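Local coordinates for alpha-1,2-mannosidase (Bacteroides thetaiotaomicron, PDB 2WW2), which hydrolyses alpha-mannosidic linkages with inversion of configuration, as a calcium-dependent glycoside hydrolase of family GH92 in a human gut symbiont, at residues Thr603-His606 / Leu607-Met611; Val587-Ala590 / Ile591-Asp595. All coordinates share one frame; numbering follows the deposited sequence.

Both contacts are local, made within one run of chain, and both are largely buried in the family GH92 catalytic domain. Contact 1 lies on helix 600-613; contact 2 lies in the segment that leads into it from helix 565-577. Contact 1 has the more polar edge, where H606 and N609, both partly exposed, share a water beside the Y605 ring, whereas all the touching residues of contact 2 are buried and its side chains meet through methyl groups and a ring. The backbone bonds differ too, spanning four residues in contact 1 and three in contact 2. The two pack together where T603 OG1 probably bonds I591 O, 2.8 Å away, and V610 leans on I591.

Contact 1. Residues Thr603-His606 / Leu607-Met611; sequences TQYH and LRNVM
N609 follows Y605 by one helical turn, and its side chain lies alongside Y605 and reaches H606 through a water. Its CB rests 3.4 Å from Y605 O and nearly as close to H606 O, against the carbonyl oxygens of the preceding turn. CG then stands anti to the backbone N (chi1 -159°), which carries the amide alongside the Y605 ring, the two pointing the same way with their planes 28° apart. At the tip, N609 ND2 stays 4.2 Å from Y605 OH and donates instead to a water oxygen 2.7 Å away; that water is also hydrogen-bonded to H606 ND1 at 2.8 Å, lying at the edge of the imidazole and in its plane. E571 gives ND2 a second, weak bond, while OD1 receives K613 NZ. The H606 ring carries Y605 CD2 over one face, 3.7 Å above the plane and toward the rim, and meets F551 as well. On another side of the helix, R608 CG touches Q604 O at 3.2 Å before the chain bends toward N679 and S656. Along the backbone, L607, R608, N609 and V610 each donate their N-H to the carbonyl four residues earlier, the alpha-helical pattern. With a water and, weakly, E571 as acceptors at ND2 and K613 as donor at OD1, the N609 amide is probably held in one rotation, and the shared water ties it to H606.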
loop_
_atom_site.group_PDB
_atom_site.type_symbol
_atom_site.label_atom_id
_atom_site.label_comp_id
_atom_site.label_asym_id
_atom_site.label_seq_id
_atom_site.Cartn_x
_atom_site.Cartn_y
_atom_site.Cartn_z
ATOM N N THR A 603 13.383 -15.799 16.713
ATOM C CA THR A 603 13.676 -14.640 17.547
ATOM C C THR A 603 15.081 -14.145 17.240
ATOM O O THR A 603 15.288 -12.960 16.991
ATOM C CB THR A 603 13.574 -15.007 19.062
ATOM O OG1 THR A 603 12.197 -15.166 19.419
ATOM C CG2 THR A 603 14.186 -13.911 19.925
ATOM N N GLN A 604 16.032 -15.075 17.193
ATOM C CA GLN A 604 17.424 -14.729 16.975
ATOM C C GLN A 604 17.615 -14.056 15.607
ATOM O O GLN A 604 18.288 -13.019 15.500
ATOM C CB GLN A 604 18.291 -15.985 17.082
ATOM C CG GLN A 604 18.387 -16.545 18.506
ATOM C CD GLN A 604 18.639 -18.057 18.543
ATOM O OE1 GLN A 604 19.194 -18.648 17.602
ATOM N NE2 GLN A 604 18.229 -18.689 19.639
ATOM N N TYR A 605 17.023 -14.636 14.565
ATOM C CA TYR A 605 17.175 -14.077 13.222
ATOM C C TYR A 605 16.557 -12.685 13.110
ATOM O O TYR A 605 17.224 -11.740 12.680
ATOM C CB TYR A 605 16.565 -14.986 12.147
ATOM C CG TYR A 605 16.582 -14.327 10.794
ATOM C CD1 TYR A 605 17.743 -14.306 10.027
ATOM C CD2 TYR A 605 15.459 -13.670 10.313
ATOM C CE1 TYR A 605 17.774 -13.679 8.783
ATOM C CE2 TYR A 605 15.478 -13.030 9.077
ATOM C CZ TYR A 605 16.634 -13.038 8.322
ATOM O OH TYR A 605 16.639 -12.402 7.099
ATOM N N HIS A 606 15.285 -12.569 13.476
ATOM C CA HIS A 606 14.540 -11.324 13.288
ATOM C C HIS A 606 15.046 -10.178 14.146
ATOM O O HIS A 606 15.112 -9.032 13.700
ATOM C CB HIS A 606 13.050 -11.541 13.531
ATOM C CG HIS A 606 12.394 -12.361 12.466
ATOM N ND1 HIS A 606 12.309 -11.942 11.155
ATOM C CD2 HIS A 606 11.804 -13.583 12.511
ATOM C CE1 HIS A 606 11.694 -12.868 10.439
ATOM N NE2 HIS A 606 11.377 -13.873 11.239
ATOM N N LEU A 607 15.399 -10.489 15.382
ATOM C CA LEU A 607 15.974 -9.505 16.270
ATOM C C LEU A 607 17.256 -8.923 15.660
ATOM O O LEU A 607 17.429 -7.698 15.566
ATOM C CB LEU A 607 16.273 -10.204 17.596
ATOM C CG LEU A 607 16.608 -9.367 18.810
ATOM C CD1 LEU A 607 18.016 -8.838 18.614
ATOM C CD2 LEU A 607 15.570 -8.243 19.019
ATOM N N ARG A 608 18.162 -9.791 15.232
ATOM C CA ARG A 608 19.399 -9.289 14.651
ATOM C C ARG A 608 19.126 -8.507 13.361
ATOM O O ARG A 608 19.767 -7.505 13.087
ATOM C CB ARG A 608 20.407 -10.429 14.446
ATOM C CG ARG A 608 20.829 -11.061 15.805
ATOM C CD ARG A 608 21.725 -10.107 16.597
ATOM N NE ARG A 608 22.950 -9.837 15.836
ATOM C CZ ARG A 608 23.989 -10.667 15.797
ATOM N NH1 ARG A 608 23.967 -11.797 16.491
ATOM N NH2 ARG A 608 25.057 -10.376 15.062
ATOM N N ASN A 609 18.136 -8.941 12.595
ATOM C CA ASN A 609 17.766 -8.232 11.364
ATOM C C ASN A 609 17.257 -6.809 11.685
ATOM O O ASN A 609 17.701 -5.827 11.079
ATOM C CB ASN A 609 16.721 -9.053 10.608
ATOM C CG ASN A 609 16.633 -8.697 9.148
ATOM O OD1 ASN A 609 17.634 -8.409 8.490
ATOM N ND2 ASN A 609 15.419 -8.734 8.618
ATOM N N VAL A 610 16.368 -6.696 12.666
ATOM C CA VAL A 610 15.867 -5.384 13.101
ATOM C C VAL A 610 17.006 -4.469 13.606
ATOM O O VAL A 610 17.096 -3.309 13.232
ATOM C CB VAL A 610 14.755 -5.525 14.180
ATOM C CG1 VAL A 610 14.502 -4.186 14.880
ATOM C CG2 VAL A 610 13.442 -6.057 13.546
ATOM N N MET A 611 17.892 -4.996 14.442
ATOM C CA MET A 611 18.986 -4.181 14.961
ATOM C C MET A 611 19.858 -3.649 13.828
ATOM O O MET A 611 20.302 -2.497 13.874
ATOM C CB MET A 611 19.821 -4.949 15.996
ATOM C CG MET A 611 19.061 -5.228 17.295
ATOM S SD MET A 611 20.088 -5.584 18.735
ATOM C CE MET A 611 20.542 -7.305 18.501
HETATM O O HOH W 1 13.129 -9.629 9.801
#

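Contact 2. Residues Val587-Ala590 / Ile591-Asp595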
loop_
_atom_site.group_PDB
_atom_site.type_symbol
_atom_site.label_atom_id
_atom_site.label_comp_id
_atom_site.label_asym_id
_atom_site.label_seq_id
_atom_site.Cartn_x
_atom_site.Cartn_y
_atom_site.Cartn_z
ATOM N N VAL A 587 3.418 -4.233 20.295
ATOM C CA VAL A 587 4.221 -5.285 19.655
ATOM C C VAL A 587 5.729 -5.153 19.896
ATOM O O VAL A 587 6.495 -5.891 19.294
ATOM C CB VAL A 587 3.938 -5.445 18.136
ATOM C CG1 VAL A 587 2.523 -5.955 17.914
ATOM C CG2 VAL A 587 4.189 -4.144 17.399
ATOM N N GLN A 588 6.160 -4.257 20.785
ATOM C CA GLN A 588 7.602 -4.136 21.093
ATOM C C GLN A 588 8.229 -5.474 21.543
ATOM O O GLN A 588 9.383 -5.755 21.253
ATOM C CB GLN A 588 7.850 -3.075 22.173
ATOM C CG GLN A 588 7.738 -1.646 21.650
ATOM C CD GLN A 588 7.866 -0.591 22.752
ATOM O OE1 GLN A 588 8.169 -0.911 23.911
ATOM N NE2 GLN A 588 7.648 0.670 22.388
ATOM N N HIS A 589 7.458 -6.281 22.257
ATOM C CA HIS A 589 7.938 -7.569 22.773
ATOM C C HIS A 589 7.779 -8.714 21.772
ATOM O O HIS A 589 8.277 -9.810 22.001
ATOM C CB HIS A 589 7.139 -7.938 24.017
ATOM C CG HIS A 589 5.733 -8.352 23.708
ATOM N ND1 HIS A 589 4.771 -7.460 23.287
ATOM C CD2 HIS A 589 5.140 -9.568 23.715
ATOM C CE1 HIS A 589 3.638 -8.106 23.063
ATOM N NE2 HIS A 589 3.838 -9.388 23.312
ATOM N N ALA A 590 7.085 -8.472 20.659
ATOM C CA ALA A 590 6.569 -9.600 19.865
ATOM C C ALA A 590 7.648 -10.480 19.230
ATOM O O ALA A 590 7.475 -11.693 19.113
ATOM C CB ALA A 590 5.565 -9.113 18.814
ATOM N N ILE A 591 8.763 -9.888 18.816
ATOM C CA ILE A 591 9.833 -10.705 18.244
ATOM C C ILE A 591 10.318 -11.788 19.207
ATOM O O ILE A 591 10.775 -12.850 18.775
ATOM C CB ILE A 591 11.038 -9.864 17.786
ATOM C CG1 ILE A 591 10.684 -9.157 16.492
ATOM C CG2 ILE A 591 12.228 -10.775 17.512
ATOM C CD1 ILE A 591 11.851 -8.337 15.896
ATOM N N TYR A 592 10.181 -11.540 20.510
ATOM C CA TYR A 592 10.666 -12.497 21.506
ATOM C C TYR A 592 9.678 -13.625 21.748
ATOM O O TYR A 592 9.999 -14.564 22.477
ATOM C CB TYR A 592 10.982 -11.802 22.839
ATOM C CG TYR A 592 12.252 -10.968 22.778
ATOM C CD1 TYR A 592 13.498 -11.548 23.029
ATOM C CD2 TYR A 592 12.206 -9.621 22.434
ATOM C CE1 TYR A 592 14.670 -10.807 22.956
ATOM C CE2 TYR A 592 13.380 -8.860 22.343
ATOM C CZ TYR A 592 14.607 -9.473 22.601
ATOM O OH TYR A 592 15.775 -8.736 22.535
ATOM N N LEU A 593 8.490 -13.547 21.156
ATOM C CA LEU A 593 7.446 -14.544 21.461
ATOM C C LEU A 593 7.797 -15.937 20.925
ATOM O O LEU A 593 7.307 -16.937 21.431
ATOM C CB LEU A 593 6.068 -14.081 20.971
ATOM C CG LEU A 593 5.450 -12.919 21.764
ATOM C CD1 LEU A 593 4.169 -12.381 21.084
ATOM C CD2 LEU A 593 5.141 -13.355 23.170
ATOM N N TYR A 594 8.648 -16.015 19.908
ATOM C CA TYR A 594 9.078 -17.331 19.433
ATOM C C TYR A 594 9.754 -18.146 20.541
ATOM O O TYR A 594 9.764 -19.366 20.463
ATOM C CB TYR A 594 10.030 -17.232 18.265
ATOM C CG TYR A 594 9.478 -16.613 16.986
ATOM C CD1 TYR A 594 8.683 -17.354 16.109
ATOM C CD2 TYR A 594 9.824 -15.321 16.621
ATOM C CE1 TYR A 594 8.228 -16.806 14.913
ATOM C CE2 TYR A 594 9.360 -14.749 15.428
ATOM C CZ TYR A 594 8.567 -15.495 14.586
ATOM O OH TYR A 594 8.126 -14.934 13.404
ATOM N N ASP A 595 10.311 -17.469 21.548
ATOM C CA ASP A 595 10.967 -18.127 22.702
ATOM C C ASP A 595 9.994 -18.937 23.542
ATOM O O ASP A 595 10.411 -19.815 24.308
ATOM C CB ASP A 595 11.592 -17.097 23.651
ATOM C CG ASP A 595 12.964 -16.587 23.197
ATOM O OD1 ASP A 595 13.590 -17.171 22.295
ATOM O OD2 ASP A 595 13.441 -15.589 23.796
HETATM O O HOH W 2 9.426 -6.934 18.650
#
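H589 and L593 supply most of the apolar contact, crossing obliquely with both leucine methyls against the imidazole. L593 CD1 lies 3.7 Å from H589 NE2, and L593 CD2 lies 3.8 Å from H589 CD2. The histidine reaches this place because its CG sits between the backbone N and the carbonyl carbon (chi1 72°), the crowded position, which swings the ring along the chain toward L593. L593 CD1 also meets A590 CB at 4.2 Å. Trimming L593 to an alanine would probably open a gap beside A590 and W524 and leave the H589 ring freer to turn, although F527 still meets it edge-to-face. Y592 takes a different path: its CB lies 3.5 Å from H589 O, which approaches the ring edge near its plane, and its hydroxyl is hydrogen-bonded to S638 OG.

The backbone bonds each span three residues. Y592 N donates to H589 O at 3.0 Å, and L593 N to A590 O at 2.9 Å. In the second the donor stands 59° out of the carbonyl plane, a sign of tight winding. Water completes the polar contacts: one molecule donates to Q588 O at 2.9 Å and accepts from I591 N at 3.0 Å, bridging two backbone groups that do not bond directly. A type I turn at 587-590, then an interrupted series of three-residue bonds in which water takes the place of the one to I591, leading into a 3-10 segment at 594-595, makes this a tightly wound interhelical connection in the catalytic domain, a domain that in GH92 enzymes is an (alpha/alpha)6 barrel.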